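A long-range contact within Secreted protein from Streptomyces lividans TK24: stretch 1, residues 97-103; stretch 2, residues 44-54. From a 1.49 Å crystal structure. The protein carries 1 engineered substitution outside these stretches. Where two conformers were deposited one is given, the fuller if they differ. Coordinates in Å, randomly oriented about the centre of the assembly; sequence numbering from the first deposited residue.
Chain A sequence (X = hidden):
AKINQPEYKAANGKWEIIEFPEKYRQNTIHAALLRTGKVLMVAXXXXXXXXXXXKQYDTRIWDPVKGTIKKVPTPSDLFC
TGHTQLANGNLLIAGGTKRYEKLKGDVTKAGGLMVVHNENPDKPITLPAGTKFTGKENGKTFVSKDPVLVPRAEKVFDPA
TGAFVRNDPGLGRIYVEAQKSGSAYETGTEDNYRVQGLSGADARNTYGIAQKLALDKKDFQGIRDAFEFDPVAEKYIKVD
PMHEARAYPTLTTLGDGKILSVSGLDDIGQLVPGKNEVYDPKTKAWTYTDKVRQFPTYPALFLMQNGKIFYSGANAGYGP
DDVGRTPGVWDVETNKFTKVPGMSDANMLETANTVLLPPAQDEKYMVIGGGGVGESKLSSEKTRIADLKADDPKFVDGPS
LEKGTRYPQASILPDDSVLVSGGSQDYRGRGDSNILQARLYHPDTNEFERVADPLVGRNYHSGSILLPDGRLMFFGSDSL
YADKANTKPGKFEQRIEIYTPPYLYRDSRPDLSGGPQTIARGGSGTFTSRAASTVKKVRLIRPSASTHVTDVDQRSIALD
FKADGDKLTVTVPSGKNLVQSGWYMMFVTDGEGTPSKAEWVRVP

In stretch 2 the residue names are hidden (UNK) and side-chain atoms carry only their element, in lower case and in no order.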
# COMPACT_ATOMS: atom_id res chain seq x y z
N THR A 97 7.28 11.46 5.58
CA THR A 97 8.72 11.48 5.61
C THR A 97 9.24 12.89 5.88
O THR A 97 8.56 13.89 5.59
CB THR A 97 9.30 10.89 4.30
OG1 THR A 97 10.71 10.74 4.42
CG2 THR A 97 8.98 11.77 3.08
N LYS A 98 10.43 13.00 6.42
CA LYS A 98 11.05 14.33 6.41
C LYS A 98 12.34 14.33 5.60
O LYS A 98 12.98 15.36 5.49
CB LYS A 98 11.26 14.80 7.84
CG LYS A 98 12.14 13.88 8.67
CD LYS A 98 12.38 14.45 10.05
CE LYS A 98 13.63 13.88 10.67
NZ LYS A 98 13.89 14.40 12.05
N ARG A 99 12.67 13.19 5.00
CA ARG A 99 13.94 13.03 4.30
C ARG A 99 13.97 11.74 3.54
O ARG A 99 13.46 10.71 4.01
CB ARG A 99 15.11 13.04 5.30
CG ARG A 99 16.50 13.08 4.68
CD ARG A 99 17.57 13.24 5.75
NE ARG A 99 18.93 13.28 5.19
CZ ARG A 99 19.48 14.32 4.56
NH1 ARG A 99 18.81 15.45 4.37
NH2 ARG A 99 20.73 14.24 4.10
N TYR A 100 14.60 11.80 2.37
CA TYR A 100 14.94 10.63 1.62
C TYR A 100 16.08 10.98 0.69
O TYR A 100 16.07 10.49 -0.45
CB TYR A 100 13.74 10.04 0.85
CG TYR A 100 12.89 11.05 0.09
CD1 TYR A 100 11.86 11.74 0.72
CD2 TYR A 100 13.11 11.29 -1.26
CE1 TYR A 100 11.09 12.65 0.03
CE2 TYR A 100 12.36 12.22 -1.96
CZ TYR A 100 11.32 12.87 -1.34
OH TYR A 100 10.54 13.77 -2.06
N GLU A 101 17.17 11.57 1.23
CA GLU A 101 18.26 12.01 0.44
C GLU A 101 18.93 10.81 -0.15
O GLU A 101 19.12 9.82 0.54
CB GLU A 101 19.29 12.70 1.36
CG GLU A 101 20.26 13.61 0.63
CD GLU A 101 19.61 14.85 0.05
OE1 GLU A 101 18.64 15.38 0.65
OE2 GLU A 101 20.06 15.33 -1.02
N LYS A 102 19.28 10.93 -1.42
CA LYS A 102 20.06 9.92 -2.11
C LYS A 102 21.44 9.90 -1.44
O LYS A 102 22.00 10.95 -1.10
CB LYS A 102 20.12 10.29 -3.60
CG LYS A 102 20.69 9.22 -4.50
CD LYS A 102 20.77 9.76 -5.93
CE LYS A 102 21.19 8.67 -6.88
NZ LYS A 102 21.30 9.21 -8.26
N LEU A 103 21.96 8.72 -1.18
CA LEU A 103 23.25 8.64 -0.47
C LEU A 103 24.41 8.59 -1.43
O LEU A 103 24.36 7.85 -2.41
CB LEU A 103 23.31 7.45 0.46
CG LEU A 103 22.33 7.51 1.61
CD1 LEU A 103 22.27 6.18 2.32
CD2 LEU A 103 22.67 8.65 2.56
N UNK A 44 2.68 14.68 -2.00
CA UNK A 44 3.67 15.16 -1.05
C UNK A 44 4.81 15.78 -1.85
O UNK A 44 4.54 16.48 -2.83
N UNK A 45 6.04 15.51 -1.46
CA UNK A 45 7.18 15.97 -2.24
C UNK A 45 7.43 15.13 -3.49
O UNK A 45 8.27 15.46 -4.31
o UNK A 45 8.71 14.72 -0.87
c UNK A 45 8.44 16.01 -1.38
N UNK A 46 6.68 14.03 -3.65
CA UNK A 46 6.64 13.33 -4.93
C UNK A 46 7.86 12.47 -5.19
O UNK A 46 8.16 12.17 -6.36
N UNK A 47 8.57 12.04 -4.15
CA UNK A 47 9.84 11.36 -4.28
C UNK A 47 10.80 12.15 -5.19
O UNK A 47 11.41 11.61 -6.10
n UNK A 47 11.09 8.06 -5.35
c UNK A 47 10.92 9.09 -4.56
o UNK A 47 11.71 9.34 -3.66
c UNK A 47 9.67 9.93 -4.80
N UNK A 48 10.85 13.45 -4.94
CA UNK A 48 11.68 14.37 -5.69
C UNK A 48 12.51 15.13 -4.66
O UNK A 48 11.98 15.82 -3.81
o UNK A 48 12.06 17.26 -6.68
c UNK A 48 11.56 16.30 -7.26
n UNK A 48 11.59 16.16 -8.56
c UNK A 48 10.79 15.26 -6.50
N UNK A 49 13.82 14.99 -4.77
CA UNK A 49 14.78 15.55 -3.81
C UNK A 49 14.67 17.03 -3.73
O UNK A 49 14.75 17.58 -2.65
c UNK A 49 16.31 13.05 -3.03
c UNK A 49 16.51 13.75 -4.35
o UNK A 49 16.32 13.68 -1.97
n UNK A 49 16.12 11.74 -3.08
c UNK A 49 16.21 15.22 -4.26
N UNK A 50 14.46 17.67 -4.88
CA UNK A 50 14.31 19.13 -4.89
C UNK A 50 13.12 19.56 -4.09
O UNK A 50 13.18 20.49 -3.29
c UNK A 50 15.55 19.52 -7.07
o UNK A 50 16.63 19.45 -6.44
o UNK A 50 15.48 19.44 -8.32
c UNK A 50 14.25 19.67 -6.32
N UNK A 51 12.00 18.86 -4.25
CA UNK A 51 10.80 19.22 -3.54
C UNK A 51 10.92 18.90 -2.06
O UNK A 51 10.39 19.64 -1.24
c UNK A 51 9.60 18.51 -4.14
c UNK A 51 9.19 19.05 -5.49
o UNK A 51 9.73 20.05 -6.02
n UNK A 51 8.20 18.40 -6.07
N UNK A 52 11.61 17.82 -1.73
CA UNK A 52 11.82 17.49 -0.32
C UNK A 52 12.64 18.61 0.38
O UNK A 52 12.27 19.09 1.45
c UNK A 52 12.55 16.18 -0.19
o UNK A 52 12.76 15.83 1.17
N UNK A 53 13.71 19.03 -0.29
CA UNK A 53 14.56 20.13 0.25
C UNK A 53 13.82 21.43 0.39
O UNK A 53 14.00 22.16 1.40
c UNK A 53 15.77 20.33 -0.67
o UNK A 53 17.54 19.03 -1.59
o UNK A 53 16.61 18.38 0.31
c UNK A 53 16.71 19.17 -0.65
N UNK A 54 12.95 21.73 -0.57
CA UNK A 54 12.21 22.98 -0.58
C UNK A 54 10.91 22.93 0.21
O UNK A 54 10.21 23.92 0.28
c UNK A 54 11.88 23.37 -2.01
c UNK A 54 13.11 23.86 -2.78
o UNK A 54 14.17 24.12 -2.16
o UNK A 54 12.97 23.92 -4.00
O HOH W 1 14.85 14.22 0.91

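Position 44 has no side-chain atoms, so it is Gly-44; its phi of 59° with psi of -137° is a backbone conformation glycine adopts readily. Position 45 carries one carbon and then one oxygen, with no further branch, and that oxygen lies 2.4 Å from Tyr-100 OH: Ser-45. Its CB points toward stretch 1, and Tyr-100 OH donates to Ser-45 OG in a very short hydrogen bond; a small hydroxyl fits here beside the ring edge. Position 46 again lacks a side chain, and its positive phi (77°) suits Gly-46.

Position 47 shows two carbons, the second bearing one oxygen and one nitrogen, and the oxygen of position 47 comes to 3.4 Å from Tyr-100 CD2: Asn-47, that oxygen being Asn-47 OD1. Asparagine tolerates its left-handed backbone (51/45) better than most residues. Position 48 has the same side-chain atoms, but its CB points away from stretch 1, while its backbone N lies 2.9 Å from Tyr-100 OH: Asn-48. The amide serves as the helix N-cap, Asn-48 OD1 accepting from the backbone N of residue 51 at 2.9 Å, while the backbone faces the tyrosine, Asn-48 N donating to Tyr-100 OH.

Position 49 has three carbons, the third carrying oxygen and nitrogen, and the nitrogen of position 49 lies 2.9 Å from Tyr-100 O: Gln-49. Both chi1 and chi2 are m, and the chain is long enough for Gln-49 NE2 to donate to Tyr-100 O in a hydrogen bond with a nearly straight angle of 166°. Position 50, two carbons ending in two oxygens, makes no contact with stretch 1: Asp-50; a carboxylate suits this exposed first turn, where it can favour the helix dipole. Position 51, with an amide on its second carbon and no contact with stretch 1, is Asn-51, whose ND2 makes a weak 3.4 Å bond back to Ser-45 O.

Position 52 has one carbon and one oxygen; its CB points toward stretch 1 and lies 3.7 Å from Tyr-100 OH: Ser-52, a compact side chain suited to the close approach. Position 53 has two carbons, the second with two oxygens, one of them 3.6 Å from Glu-101 OE1: Asp-53, its nearest oxygen OD1, two acidic groups brought close without a bond. Position 54 has the same atoms but is exposed and out of reach of stretch 1: Asp-54.

The contact centres on Tyr-100. Its hydroxyl gives to Ser-45 and receives from Asn-48, tying the loop before the helix to stretch 1, while Gln-49 holds its carbonyl. Water 1 completes the link, accepting from Tyr-100 N (2.8 Å), donating to Gln-49 OE1 (3.3 Å) and bonding to Ser-52 OG (2.7 Å).

Stretch 2 (44-54) GSGNNQDNSDD
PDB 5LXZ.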